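Local coordinates for ErfK/YbiS/YcfS/YnhG family protein (Xylanimonas cellulosilytica, PDB 4LPQ) that probably acts as a peptidoglycan L,D-transpeptidase in bacterial cell-wall synthesis, its catalytic domain here accompanied by a putative peptidoglycan-binding domain, at residues A[24-29]-A[70-75]; A[107-112]-A[182-187]; A[153-158]-A[188-193]. One frame throughout, in Å; residues are numbered along the deposited sequence. Where two conformers were deposited one is given.

Contact 1. Residues A[24-29]-A[70-75]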
ATOM      1  N   GLN A  24      -9.924   2.441 -13.569  1.00 14.29           N
ATOM      2  CA  GLN A  24      -8.503   2.398 -13.507  1.00 15.27           C
ATOM      3  C   GLN A  24      -7.950   3.798 -13.782  1.00 15.18           C
ATOM      4  O   GLN A  24      -6.999   4.233 -13.115  1.00 14.59           O
ATOM      5  CB  GLN A  24      -7.944   1.432 -14.535  1.00 14.72           C
ATOM      6  CG  GLN A  24      -8.287   0.001 -14.203  1.00 13.34           C
ATOM      7  CD  GLN A  24      -8.023  -0.934 -15.391  1.00 14.53           C
ATOM      8  OE1 GLN A  24      -8.218  -0.582 -16.565  1.00 16.38           O
ATOM      9  NE2 GLN A  24      -7.594  -2.173 -15.107  1.00 15.88           N
ATOM     10  N   GLN A  25      -8.503   4.496 -14.787  1.00 15.24           N
ATOM     11  CA  GLN A  25      -8.031   5.821 -15.076  1.00 15.76           C
ATOM     12  C   GLN A  25      -8.289   6.817 -13.953  1.00 16.03           C
ATOM     13  O   GLN A  25      -7.465   7.690 -13.658  1.00 16.78           O
ATOM     14  CB  GLN A  25      -8.559   6.313 -16.403  1.00 18.69           C
ATOM     15  CG  GLN A  25      -7.806   7.499 -16.890  1.00 21.41           C
ATOM     16  CD  GLN A  25      -6.333   7.286 -17.140  1.00 26.30           C
ATOM     17  OE1 GLN A  25      -5.886   6.411 -17.909  1.00 28.17           O
ATOM     18  NE2 GLN A  25      -5.541   8.109 -16.454  1.00 24.75           N
ATOM     19  N   ARG A  26      -9.451   6.714 -13.311  1.00 14.28           N
ATOM     20  CA  ARG A  26      -9.756   7.587 -12.216  1.00 14.56           C
ATOM     21  C   ARG A  26      -8.827   7.370 -10.989  1.00 12.70           C
ATOM     22  O   ARG A  26      -8.300   8.339 -10.413  1.00 14.23           O
ATOM     23  CB  ARG A  26     -11.206   7.378 -11.808  1.00 15.29           C
ATOM     24  CG  ARG A  26     -11.683   8.224 -10.660  1.00 14.64           C
ATOM     25  CD  ARG A  26     -11.558   9.709 -10.992  1.00 17.64           C
ATOM     26  NE  ARG A  26     -12.288  10.475 -10.016  1.00 17.02           N
ATOM     27  CZ  ARG A  26     -12.159  11.788  -9.837  1.00 15.49           C
ATOM     28  NH1 ARG A  26     -11.273  12.476 -10.567  1.00 19.12           N
ATOM     29  NH2 ARG A  26     -12.864  12.460  -8.935  1.00 17.26           N
ATOM     30  N   LEU A  27      -8.574   6.089 -10.676  1.00 13.10           N
ATOM     31  CA  LEU A  27      -7.604   5.766  -9.662  1.00 13.68           C
ATOM     32  C   LEU A  27      -6.243   6.356  -9.970  1.00 13.30           C
ATOM     33  O   LEU A  27      -5.596   6.973  -9.107  1.00 14.31           O
ATOM     34  CB  LEU A  27      -7.513   4.257  -9.465  1.00 12.52           C
ATOM     35  CG  LEU A  27      -8.742   3.609  -8.832  1.00 12.82           C
ATOM     36  CD1 LEU A  27      -8.712   2.139  -9.030  1.00 14.98           C
ATOM     37  CD2 LEU A  27      -8.841   3.950  -7.341  1.00 14.85           C
HETATM   38  N   MSE A  28      -5.840   6.159 -11.226  1.00 14.50           N
HETATM   39  CA  MSE A  28      -4.523   6.703 -11.652  1.00 16.14           C
HETATM   40  C   MSE A  28      -4.499   8.204 -11.444  1.00 15.48           C
HETATM   41  O   MSE A  28      -3.513   8.779 -10.911  1.00 17.82           O
HETATM   42  CB  MSE A  28      -4.275   6.293 -13.096  1.00 17.12           C
HETATM   43  CG  MSE A  28      -2.808   6.563 -13.501  1.00 20.16           C
HETATM   44 SE   MSE A  28      -2.446   6.154 -15.347  0.60 24.50          SE
HETATM   45  CE  MSE A  28      -2.953   4.280 -15.331  1.00 25.80           C
ATOM     46  N   ASP A  29      -5.554   8.882 -11.926  1.00 15.62           N
ATOM     47  CA  ASP A  29      -5.630  10.345 -11.833  1.00 18.36           C
ATOM     48  C   ASP A  29      -5.554  10.851 -10.409  1.00 16.65           C
ATOM     49  O   ASP A  29      -4.975  11.936 -10.111  1.00 19.86           O
ATOM     50  CB  ASP A  29      -6.920  10.873 -12.492  1.00 18.93           C
ATOM     51  CG  ASP A  29      -6.972  10.638 -14.010  1.00 19.79           C
ATOM     52  OD1 ASP A  29      -5.943  10.393 -14.664  1.00 23.88           O
ATOM     53  OD2 ASP A  29      -8.118  10.857 -14.524  1.00 24.13           O
ATOM     54  N   ALA A  70     -19.351   6.781  -5.153  1.00 12.75           N
ATOM     55  CA  ALA A  70     -19.523   8.110  -4.652  1.00 13.82           C
ATOM     56  C   ALA A  70     -18.223   8.736  -4.183  1.00 13.23           C
ATOM     57  O   ALA A  70     -17.942   9.911  -4.428  1.00 14.85           O
ATOM     58  CB  ALA A  70     -20.592   8.152  -3.556  1.00 16.93           C
ATOM     59  N   ALA A  71     -17.409   7.919  -3.495  1.00 13.43           N
ATOM     60  CA  ALA A  71     -16.131   8.420  -3.006  1.00 13.64           C
ATOM     61  C   ALA A  71     -15.176   8.698  -4.188  1.00 12.61           C
ATOM     62  O   ALA A  71     -14.388   9.663  -4.155  1.00 13.88           O
ATOM     63  CB  ALA A  71     -15.585   7.437  -1.994  1.00 13.63           C
ATOM     64  N   LEU A  72     -15.202   7.846  -5.200  1.00 12.27           N
ATOM     65  CA  LEU A  72     -14.402   8.069  -6.391  1.00 12.35           C
ATOM     66  C   LEU A  72     -14.766   9.400  -7.031  1.00 13.24           C
ATOM     67  O   LEU A  72     -13.919  10.190  -7.435  1.00 14.58           O
ATOM     68  CB  LEU A  72     -14.547   6.905  -7.349  1.00 12.78           C
ATOM     69  CG  LEU A  72     -13.786   5.676  -7.010  1.00 14.97           C
ATOM     70  CD1 LEU A  72     -14.317   4.528  -7.767  1.00 16.85           C
ATOM     71  CD2 LEU A  72     -12.276   5.848  -7.225  1.00 15.33           C
ATOM     72  N   ASP A  73     -16.078   9.615  -7.173  1.00 13.74           N
ATOM     73  CA  ASP A  73     -16.565  10.851  -7.795  1.00 14.63           C
ATOM     74  C   ASP A  73     -16.179  12.070  -6.944  1.00 14.88           C
ATOM     75  O   ASP A  73     -15.904  13.161  -7.525  1.00 18.20           O
ATOM     76  CB  ASP A  73     -18.046  10.813  -7.985  1.00 15.75           C
ATOM     77  CG  ASP A  73     -18.464   9.852  -9.162  1.00 21.06           C
ATOM     78  OD1 ASP A  73     -17.676   9.449  -9.976  1.00 25.26           O
ATOM     79  OD2 ASP A  73     -19.646   9.612  -9.316  1.00 23.38           O
ATOM     80  N   ALA A  74     -16.186  11.914  -5.605  1.00 14.46           N
ATOM     81  CA  ALA A  74     -15.778  12.994  -4.735  1.00 15.69           C
ATOM     82  C   ALA A  74     -14.227  13.231  -4.819  1.00 17.27           C
ATOM     83  O   ALA A  74     -13.730  14.267  -4.375  1.00 18.11           O
ATOM     84  CB  ALA A  74     -16.145  12.718  -3.284  1.00 17.12           C
ATOM     85  N   GLY A  75     -13.500  12.317  -5.413  1.00 15.29           N
ATOM     86  CA  GLY A  75     -12.079  12.488  -5.581  1.00 16.00           C
ATOM     87  C   GLY A  75     -11.318  12.289  -4.290  1.00 14.12           C
ATOM     88  O   GLY A  75     -10.299  12.902  -4.042  1.00 16.59           O
TER
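The guanidinium of Arg26 turns its edge to the end of helix 66-74, with the carbonyl oxygen of Leu72 lying in its plane. Two nitrogens grip that one oxygen side-on: Arg26 NH2 stands 2.9 Å from Leu72 O and within the carbonyl plane, while Arg26 NE, 3.1 Å from Leu72 O, comes from above that plane. Both bonds are bent, as expected when two donors of one group converge on a single acceptor. Arginine suits the place because its long chain, leaving the helix with CG anti to the backbone N (chi1 180°), can span helix axes that pass 10.7 Å apart at 47°. Leu72 O also takes the backbone N-H of Gly75, at 3.0 Å from Gly75 N, so three donors satisfy it. Gly75 ends the helix with positive phi, which glycine tolerates easily, and completes a Schellman motif; its CA lies 3.4 Å from Arg26 NH2. Beneath this polar layer Leu27 CD2 meets Leu72 CD2 at 3.9 Å, the two branched side chains crossing obliquely. Phe52 of helix 43-56 touches both leucines, which makes them part of the apolar centre where three helices converge. A Schellman helix end whose Leu72 carbonyl is held by an arginine, above a leucine pair, thus joins the first and third helices of the small helical bundle assigned as a putative peptidoglycan-binding domain.

Contact 2. Residues A[107-112]-A[182-187]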
ATOM      1  N   ARG A 107       1.517   9.494  -4.225  1.00 14.14           N
ATOM      2  CA  ARG A 107       0.861   8.208  -4.459  0.50 12.24           C
ATOM      3  C   ARG A 107       0.350   7.647  -3.174  1.00 12.85           C
ATOM      4  O   ARG A 107       0.906   7.834  -2.083  1.00 13.41           O
ATOM      5  CB  ARG A 107       1.761   7.077  -5.085  0.50 14.37           C
ATOM      6  CG  ARG A 107       2.225   7.197  -6.494  0.50 14.63           C
ATOM      7  CD  ARG A 107       1.145   7.198  -7.566  0.50 12.34           C
ATOM      8  NE  ARG A 107       1.803   7.228  -8.866  0.50 15.83           N
ATOM      9  CZ  ARG A 107       2.253   8.359  -9.431  0.50 14.64           C
ATOM     10  NH1 ARG A 107       2.134   9.532  -8.837  0.50 16.61           N
ATOM     11  NH2 ARG A 107       2.917   8.337 -10.563  0.50 23.33           N
ATOM     12  N   ILE A 108      -0.761   6.914  -3.316  1.00 13.06           N
ATOM     13  CA  ILE A 108      -1.324   6.098  -2.259  1.00 12.18           C
ATOM     14  C   ILE A 108      -1.112   4.638  -2.673  1.00 11.51           C
ATOM     15  O   ILE A 108      -1.554   4.275  -3.778  1.00 12.54           O
ATOM     16  CB  ILE A 108      -2.832   6.358  -2.029  1.00 12.47           C
ATOM     17  CG1 ILE A 108      -3.159   7.824  -1.824  1.00 13.37           C
ATOM     18  CG2 ILE A 108      -3.292   5.498  -0.832  1.00 12.50           C
ATOM     19  CD1 ILE A 108      -3.484   8.585  -3.059  1.00 14.70           C
ATOM     20  N   ILE A 109      -0.534   3.829  -1.771  1.00 11.01           N
ATOM     21  CA  ILE A 109      -0.145   2.469  -2.085  1.00 11.92           C
ATOM     22  C   ILE A 109      -0.792   1.534  -1.060  1.00 10.82           C
ATOM     23  O   ILE A 109      -0.675   1.805   0.164  1.00 11.58           O
ATOM     24  CB  ILE A 109       1.401   2.377  -2.115  1.00 11.26           C
ATOM     25  CG1 ILE A 109       1.942   3.088  -3.334  1.00 13.41           C
ATOM     26  CG2 ILE A 109       1.877   0.944  -2.109  1.00 13.61           C
ATOM     27  CD1 ILE A 109       3.398   3.471  -3.245  1.00 14.36           C
ATOM     28  N   ASN A 110      -1.424   0.440  -1.549  1.00 11.40           N
ATOM     29  CA  ASN A 110      -1.942  -0.532  -0.600  1.00 10.34           C
ATOM     30  C   ASN A 110      -0.791  -1.174   0.178  1.00  9.76           C
ATOM     31  O   ASN A 110       0.226  -1.567  -0.357  1.00 11.29           O
ATOM     32  CB  ASN A 110      -2.683  -1.600  -1.389  1.00 11.09           C
ATOM     33  CG  ASN A 110      -3.373  -2.618  -0.503  1.00 12.18           C
ATOM     34  OD1 ASN A 110      -4.149  -2.229   0.358  1.00 12.35           O
ATOM     35  ND2 ASN A 110      -3.056  -3.893  -0.711  1.00 12.27           N
ATOM     36  N   ALA A 111      -0.988  -1.293   1.521  1.00 11.19           N
ATOM     37  CA  ALA A 111       0.026  -1.812   2.431  1.00 11.57           C
ATOM     38  C   ALA A 111      -0.570  -2.831   3.396  1.00 11.67           C
ATOM     39  O   ALA A 111      -1.787  -2.866   3.619  1.00 11.90           O
ATOM     40  CB  ALA A 111       0.731  -0.650   3.188  1.00 12.25           C
ATOM     41  N   SER A 112       0.298  -3.650   4.034  1.00 10.76           N
ATOM     42  CA  SER A 112      -0.109  -4.489   5.095  1.00 10.68           C
ATOM     43  C   SER A 112       1.006  -4.598   6.061  1.00 11.79           C
ATOM     44  O   SER A 112       2.139  -4.920   5.728  1.00 13.88           O
ATOM     45  CB  SER A 112      -0.517  -5.874   4.544  1.00 12.65           C
ATOM     46  OG  SER A 112      -0.985  -6.740   5.564  1.00 13.07           O
ATOM     47  N   VAL A 182       6.349  -3.618   6.755  1.00 12.82           N
ATOM     48  CA  VAL A 182       5.270  -3.069   5.952  1.00 13.21           C
ATOM     49  C   VAL A 182       5.388  -3.530   4.547  1.00 11.90           C
ATOM     50  O   VAL A 182       6.341  -3.154   3.844  1.00 12.49           O
ATOM     51  CB  VAL A 182       5.274  -1.532   6.047  1.00 13.51           C
ATOM     52  CG1 VAL A 182       4.174  -0.945   5.211  1.00 13.62           C
ATOM     53  CG2 VAL A 182       5.164  -1.093   7.538  1.00 15.10           C
ATOM     54  N   ARG A 183       4.457  -4.325   4.065  1.00 11.93           N
ATOM     55  CA  ARG A 183       4.442  -4.898   2.748  1.00 13.48           C
ATOM     56  C   ARG A 183       3.681  -3.982   1.754  1.00 12.27           C
ATOM     57  O   ARG A 183       2.631  -3.452   2.121  1.00 12.87           O
ATOM     58  CB  ARG A 183       3.620  -6.241   2.750  1.00 18.74           C
ATOM     59  CG  ARG A 183       4.169  -7.249   3.646  1.00 21.61           C
ATOM     60  CD  ARG A 183       3.162  -8.390   3.555  1.00 20.26           C
ATOM     61  NE  ARG A 183       3.661  -9.393   4.354  1.00 20.90           N
ATOM     62  CZ  ARG A 183       3.066 -10.517   4.544  1.00 36.23           C
ATOM     63  NH1 ARG A 183       1.938 -10.812   3.870  1.00 30.86           N
ATOM     64  NH2 ARG A 183       3.631 -11.299   5.400  1.00 37.58           N
ATOM     65  N   VAL A 184       4.183  -3.938   0.556  1.00 11.76           N
ATOM     66  CA  VAL A 184       3.533  -3.324  -0.615  1.00 10.70           C
ATOM     67  C   VAL A 184       3.769  -4.237  -1.815  1.00 10.93           C
ATOM     68  O   VAL A 184       4.559  -5.172  -1.725  1.00 11.73           O
ATOM     69  CB  VAL A 184       4.024  -1.889  -0.899  1.00 12.83           C
ATOM     70  CG1 VAL A 184       3.772  -0.988   0.326  1.00 12.74           C
ATOM     71  CG2 VAL A 184       5.481  -1.895  -1.309  1.00 12.87           C
ATOM     72  N   SER A 185       3.127  -3.986  -2.948  1.00 11.72           N
ATOM     73  CA  SER A 185       3.398  -4.800  -4.137  1.00 12.27           C
ATOM     74  C   SER A 185       4.816  -4.625  -4.647  1.00 11.84           C
ATOM     75  O   SER A 185       5.423  -3.564  -4.421  1.00 12.21           O
ATOM     76  CB  SER A 185       2.413  -4.527  -5.264  1.00 11.41           C
ATOM     77  OG  SER A 185       2.637  -3.245  -5.850  1.00 12.78           O
ATOM     78  N   ASN A 186       5.326  -5.589  -5.369  1.00 11.88           N
ATOM     79  CA  ASN A 186       6.646  -5.410  -5.973  1.00 13.59           C
ATOM     80  C   ASN A 186       6.703  -4.201  -6.926  1.00 13.16           C
ATOM     81  O   ASN A 186       7.656  -3.496  -6.937  1.00 14.37           O
ATOM     82  CB  ASN A 186       7.086  -6.696  -6.650  1.00 13.91           C
ATOM     83  CG  ASN A 186       7.391  -7.835  -5.735  1.00 14.76           C
ATOM     84  OD1 ASN A 186       7.479  -7.733  -4.556  1.00 14.07           O
ATOM     85  ND2 ASN A 186       7.553  -8.964  -6.368  1.00 30.11           N
ATOM     86  N   ALA A 187       5.610  -4.024  -7.700  1.00 13.53           N
ATOM     87  CA  ALA A 187       5.535  -2.904  -8.592  1.00 14.03           C
ATOM     88  C   ALA A 187       5.591  -1.575  -7.850  1.00 12.72           C
ATOM     89  O   ALA A 187       6.242  -0.636  -8.275  1.00 14.28           O
ATOM     90  CB  ALA A 187       4.323  -3.018  -9.458  1.00 14.90           C
TER
HETATM   91  O   HOH W   1       0.586  -2.545  -2.856  1.00 11.81           O
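Ser112 and Arg183 form an isolated antiparallel bridge, a hydrogen-bonded pair within the YkuD-type catalytic domain, tying segment 107-112 to strand 182-184. Ser112 N gives to Arg183 O at 3.0 Å, and Arg183 N returns a nearly straight bond to Ser112 O at 2.9 Å (176°). Strands 107-110 and 182-184 run at 103° to each other, consistent with a single bridge rather than a ladder, and side chains fill the angle between them. The main bump is the Val184 isopropyl group. With CG1 anti to the carbonyl carbon (chi1 -58°), this methyl reaches Ile109 CG2 at 3.6 Å and also rests against Asn110 O. Ala111 CB faces the notch between the CG1 methyls of Val182 and Val184, at 4.0 and 4.2 Å; its single methyl is enough to meet both valines while the backbone pairs closely, and beta-branched valine and isoleucine suit strands and offer short, stiff knobs. Leu97 and Leu192 add to the same apolar patch around Ile109. The polar ends turn elsewhere: Arg183 NH1 bonds to Ser171 O, Ser112 OG to Tyr175 O, and the Asn110 amide to Lys54 and Ile172. Nearer the start of helix 186-196, where Ser185 is the N-cap and its OG receives Ala188 N, one water bridges the segments: it donates to Asn110 O at 2.7 Å and accepts from Ser185 N at 2.9 Å.

Contact 3. Residues A[153-158]-A[188-193]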
ATOM      1  N   ASP A 153      10.599 -14.086   2.007  1.00 22.13           N
ATOM      2  CA  ASP A 153      11.598 -13.136   1.527  1.00 20.59           C
ATOM      3  C   ASP A 153      10.926 -11.776   1.228  1.00 19.58           C
ATOM      4  O   ASP A 153       9.713 -11.672   0.986  1.00 21.58           O
ATOM      5  CB  ASP A 153      12.315 -13.641   0.279  1.00 25.27           C
ATOM      6  CG  ASP A 153      13.230 -14.826   0.564  1.00 29.42           C
ATOM      7  OD1 ASP A 153      13.801 -14.996   1.661  1.00 31.29           O
ATOM      8  OD2 ASP A 153      13.369 -15.595  -0.377  1.00 41.09           O
HETATM    9  N   MSE A 154      11.751 -10.770   1.207  1.00 16.53           N
HETATM   10  CA  MSE A 154      11.371  -9.416   1.017  1.00 13.45           C
HETATM   11  C   MSE A 154      12.011  -8.917  -0.271  1.00 14.09           C
HETATM   12  O   MSE A 154      13.215  -9.032  -0.515  1.00 15.39           O
HETATM   13  CB  MSE A 154      11.940  -8.517   2.129  1.00 14.50           C
HETATM   14  CG  MSE A 154      11.373  -8.904   3.492  1.00 15.67           C
HETATM   15 SE   MSE A 154      11.918  -7.617   4.961  0.70 20.01          SE
HETATM   16  CE  MSE A 154      13.724  -7.913   4.763  1.00 19.22           C
ATOM     17  N   TRP A 155      11.206  -8.257  -1.112  1.00 12.70           N
ATOM     18  CA  TRP A 155      11.677  -7.646  -2.370  1.00 12.87           C
ATOM     19  C   TRP A 155      12.125  -6.221  -2.178  1.00 12.43           C
ATOM     20  O   TRP A 155      11.291  -5.363  -1.802  1.00 13.25           O
ATOM     21  CB  TRP A 155      10.597  -7.759  -3.469  1.00 13.41           C
ATOM     22  CG  TRP A 155      11.013  -7.133  -4.761  1.00 14.43           C
ATOM     23  CD1 TRP A 155      10.472  -6.015  -5.318  1.00 15.43           C
ATOM     24  CD2 TRP A 155      12.024  -7.598  -5.653  1.00 15.55           C
ATOM     25  NE1 TRP A 155      11.107  -5.767  -6.534  1.00 16.27           N
ATOM     26  CE2 TRP A 155      12.049  -6.734  -6.747  1.00 16.78           C
ATOM     27  CE3 TRP A 155      12.956  -8.662  -5.614  1.00 19.06           C
ATOM     28  CZ2 TRP A 155      12.973  -6.878  -7.773  1.00 21.33           C
ATOM     29  CZ3 TRP A 155      13.879  -8.775  -6.592  1.00 19.98           C
ATOM     30  CH2 TRP A 155      13.875  -7.909  -7.682  1.00 21.21           C
ATOM     31  N   ARG A 156      13.394  -5.934  -2.369  1.00 12.31           N
ATOM     32  CA  ARG A 156      13.944  -4.596  -2.303  1.00 12.26           C
ATOM     33  C   ARG A 156      13.576  -3.879  -1.009  1.00 10.81           C
ATOM     34  O   ARG A 156      13.085  -2.738  -1.073  1.00 12.31           O
ATOM     35  CB  ARG A 156      13.602  -3.851  -3.578  1.00 12.39           C
ATOM     36  CG  ARG A 156      13.963  -4.549  -4.888  1.00 14.60           C
ATOM     37  CD  ARG A 156      13.686  -3.691  -6.098  1.00 13.90           C
ATOM     38  NE  ARG A 156      14.637  -2.640  -6.298  1.00 14.25           N
ATOM     39  CZ  ARG A 156      14.508  -1.731  -7.214  1.00 15.63           C
ATOM     40  NH1 ARG A 156      13.402  -1.604  -7.901  1.00 16.03           N
ATOM     41  NH2 ARG A 156      15.539  -0.899  -7.460  1.00 17.26           N
ATOM     42  N   PRO A 157      13.899  -4.477   0.142  1.00 12.65           N
ATOM     43  CA  PRO A 157      13.608  -3.766   1.407  1.00 12.06           C
ATOM     44  C   PRO A 157      14.396  -2.461   1.591  1.00 12.92           C
ATOM     45  O   PRO A 157      15.575  -2.396   1.304  1.00 13.66           O
ATOM     46  CB  PRO A 157      13.965  -4.819   2.431  1.00 12.88           C
ATOM     47  CG  PRO A 157      15.049  -5.659   1.783  1.00 13.55           C
ATOM     48  CD  PRO A 157      14.590  -5.769   0.359  1.00 13.53           C
ATOM     49  N   LYS A 158      13.656  -1.534   2.173  1.00 11.73           N
ATOM     50  CA  LYS A 158      14.178  -0.293   2.673  1.00 12.60           C
ATOM     51  C   LYS A 158      13.952  -0.267   4.203  1.00 12.18           C
ATOM     52  O   LYS A 158      12.777  -0.283   4.658  1.00 13.22           O
ATOM     53  CB  LYS A 158      13.545   0.900   2.051  1.00 12.99           C
ATOM     54  CG  LYS A 158      13.870   1.016   0.590  1.00 16.17           C
ATOM     55  CD  LYS A 158      13.973   2.299   0.103  1.00 34.45           C
ATOM     56  CE  LYS A 158      14.281   2.394  -1.349  1.00 30.08           C
ATOM     57  NZ  LYS A 158      15.437   3.280  -1.697  1.00 23.21           N
ATOM     58  N   ALA A 188       4.830  -1.481  -6.759  1.00 11.82           N
ATOM     59  CA  ALA A 188       4.853  -0.261  -5.951  1.00 12.34           C
ATOM     60  C   ALA A 188       6.270  -0.060  -5.387  1.00 11.95           C
ATOM     61  O   ALA A 188       6.760   1.067  -5.375  1.00 12.86           O
ATOM     62  CB  ALA A 188       3.808  -0.291  -4.818  1.00 13.65           C
HETATM   63  N   MSE A 189       6.910  -1.106  -4.949  1.00 11.88           N
HETATM   64  CA  MSE A 189       8.257  -0.993  -4.368  1.00 12.51           C
HETATM   65  C   MSE A 189       9.219  -0.503  -5.485  1.00 13.81           C
HETATM   66  O   MSE A 189      10.050   0.365  -5.208  1.00 13.98           O
HETATM   67  CB  MSE A 189       8.705  -2.332  -3.788  1.00 12.77           C
HETATM   68  CG  MSE A 189       9.837  -2.107  -2.817  1.00 14.08           C
HETATM   69 SE   MSE A 189       9.139  -1.254  -1.156  0.70 14.31          SE
HETATM   70  CE  MSE A 189      10.730  -0.318  -0.594  1.00 14.42           C
ATOM     71  N   ASN A 190       9.096  -1.018  -6.696  1.00 13.40           N
ATOM     72  CA  ASN A 190       9.939  -0.612  -7.773  1.00 13.43           C
ATOM     73  C   ASN A 190       9.743   0.857  -8.092  1.00 13.04           C
ATOM     74  O   ASN A 190      10.722   1.585  -8.340  1.00 15.59           O
ATOM     75  CB  ASN A 190       9.719  -1.487  -9.028  1.00 15.16           C
ATOM     76  CG  ASN A 190      10.138  -2.932  -8.837  1.00 15.72           C
ATOM     77  OD1 ASN A 190      10.985  -3.265  -8.020  1.00 15.89           O
ATOM     78  ND2 ASN A 190       9.535  -3.790  -9.654  1.00 17.10           N
ATOM     79  N   TRP A 191       8.502   1.295  -8.047  1.00 13.62           N
ATOM     80  CA  TRP A 191       8.177   2.680  -8.258  1.00 13.89           C
ATOM     81  C   TRP A 191       8.843   3.576  -7.197  1.00 13.96           C
ATOM     82  O   TRP A 191       9.485   4.605  -7.533  1.00 15.27           O
ATOM     83  CB  TRP A 191       6.691   2.934  -8.371  1.00 14.22           C
ATOM     84  CG  TRP A 191       6.316   4.357  -8.588  1.00 14.41           C
ATOM     85  CD1 TRP A 191       6.294   4.989  -9.800  1.00 16.77           C
ATOM     86  CD2 TRP A 191       6.050   5.364  -7.594  1.00 15.55           C
ATOM     87  NE1 TRP A 191       5.989   6.339  -9.607  1.00 16.24           N
ATOM     88  CE2 TRP A 191       5.848   6.589  -8.265  1.00 13.91           C
ATOM     89  CE3 TRP A 191       5.931   5.344  -6.200  1.00 16.85           C
ATOM     90  CZ2 TRP A 191       5.581   7.774  -7.584  1.00 16.28           C
ATOM     91  CZ3 TRP A 191       5.668   6.502  -5.517  1.00 16.54           C
ATOM     92  CH2 TRP A 191       5.462   7.734  -6.200  1.00 16.23           C
ATOM     93  N   LEU A 192       8.729   3.215  -5.927  1.00 13.29           N
ATOM     94  CA  LEU A 192       9.363   3.931  -4.834  1.00 13.69           C
ATOM     95  C   LEU A 192      10.855   4.028  -5.064  1.00 12.88           C
ATOM     96  O   LEU A 192      11.420   5.115  -4.896  1.00 14.94           O
ATOM     97  CB  LEU A 192       9.065   3.232  -3.523  1.00 14.21           C
ATOM     98  CG  LEU A 192       7.636   3.362  -3.008  1.00 13.90           C
ATOM     99  CD1 LEU A 192       7.394   2.410  -1.836  1.00 14.11           C
ATOM    100  CD2 LEU A 192       7.283   4.781  -2.636  1.00 14.92           C
ATOM    101  N   TRP A 193      11.542   2.923  -5.433  1.00 14.67           N
ATOM    102  CA  TRP A 193      12.956   2.925  -5.641  1.00 14.32           C
ATOM    103  C   TRP A 193      13.382   3.753  -6.828  1.00 15.39           C
ATOM    104  O   TRP A 193      14.335   4.539  -6.772  1.00 16.53           O
ATOM    105  CB  TRP A 193      13.486   1.514  -5.774  1.00 15.45           C
ATOM    106  CG  TRP A 193      13.806   0.747  -4.598  1.00 16.28           C
ATOM    107  CD1 TRP A 193      12.885   0.094  -3.761  1.00 16.45           C
ATOM    108  CD2 TRP A 193      15.116   0.373  -4.135  1.00 13.75           C
ATOM    109  NE1 TRP A 193      13.559  -0.621  -2.822  1.00 14.66           N
ATOM    110  CE2 TRP A 193      14.921  -0.485  -3.010  1.00 14.35           C
ATOM    111  CE3 TRP A 193      16.393   0.621  -4.549  1.00 16.71           C
ATOM    112  CZ2 TRP A 193      15.954  -1.094  -2.346  1.00 15.80           C
ATOM    113  CZ3 TRP A 193      17.410   0.045  -3.884  1.00 18.03           C
ATOM    114  CH2 TRP A 193      17.198  -0.839  -2.804  1.00 17.76           C
TER
HETATM  115  O   HOH W   2      15.301   4.984  -4.119  1.00 17.45           O
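Trp193, Arg156 and Lys158 carry this contact, which fastens strand 154-159, at its corner at 155-156, to helix 186-196 of the catalytic domain. The indole is the middle of a sandwich, stacked on Arg156 on one face and covered by the Lys158 chain on the other. The guanidinium plane is 23° from the ring, and Arg156 CZ is 4.0 Å from the centroid of the Trp193 five-membered ring, a cation-pi pair. Opposite, Lys158 CE makes a close CH-pi contact, 3.3 Å from the five-membered centroid, and Lys158 NZ follows over the six-membered ring. Trp193 NE1 donates to Arg156 O at 2.8 Å, close to the ring plane, which helps to fix the ring's rotation; tryptophan thus supplies two broad faces and a polar edge. Arg156 bends at chi3 (75°), placing NE over the indole, and its NH1 gives to Asn190 OD1 at 2.9 Å. Trp155 NE1 approaches the same oxygen from the opposite face of the amide. The ring face and salt bridges to Asp142 and Asp194 would favour the charged form of Arg156; the ring with Gln140, Met198 O and a water would favour that of Lys158, probably offsetting the nearness of two positive groups.

In the fold
Contacts 2 and 3 belong to one unit: helix 186-196 serves both, their centres are 9 Å apart, and they touch where Ile109 CG2 meets Ala188 CB at 3.5 Å and Val184 CG2 meets Met189 SE at 3.7 Å. Both lie close to the predicted catalytic residues. The side chains of Arg183 and Pro157 each come within about 4 Å of that of His167, while those of Val182 and Pro157 lie about 5 and 7 Å from that of Cys181. Contact 1 stands apart in the putative peptidoglycan-binding domain, away from these sites, its centre about 18 Å from that of contact 2 and 26 Å from that of contact 3.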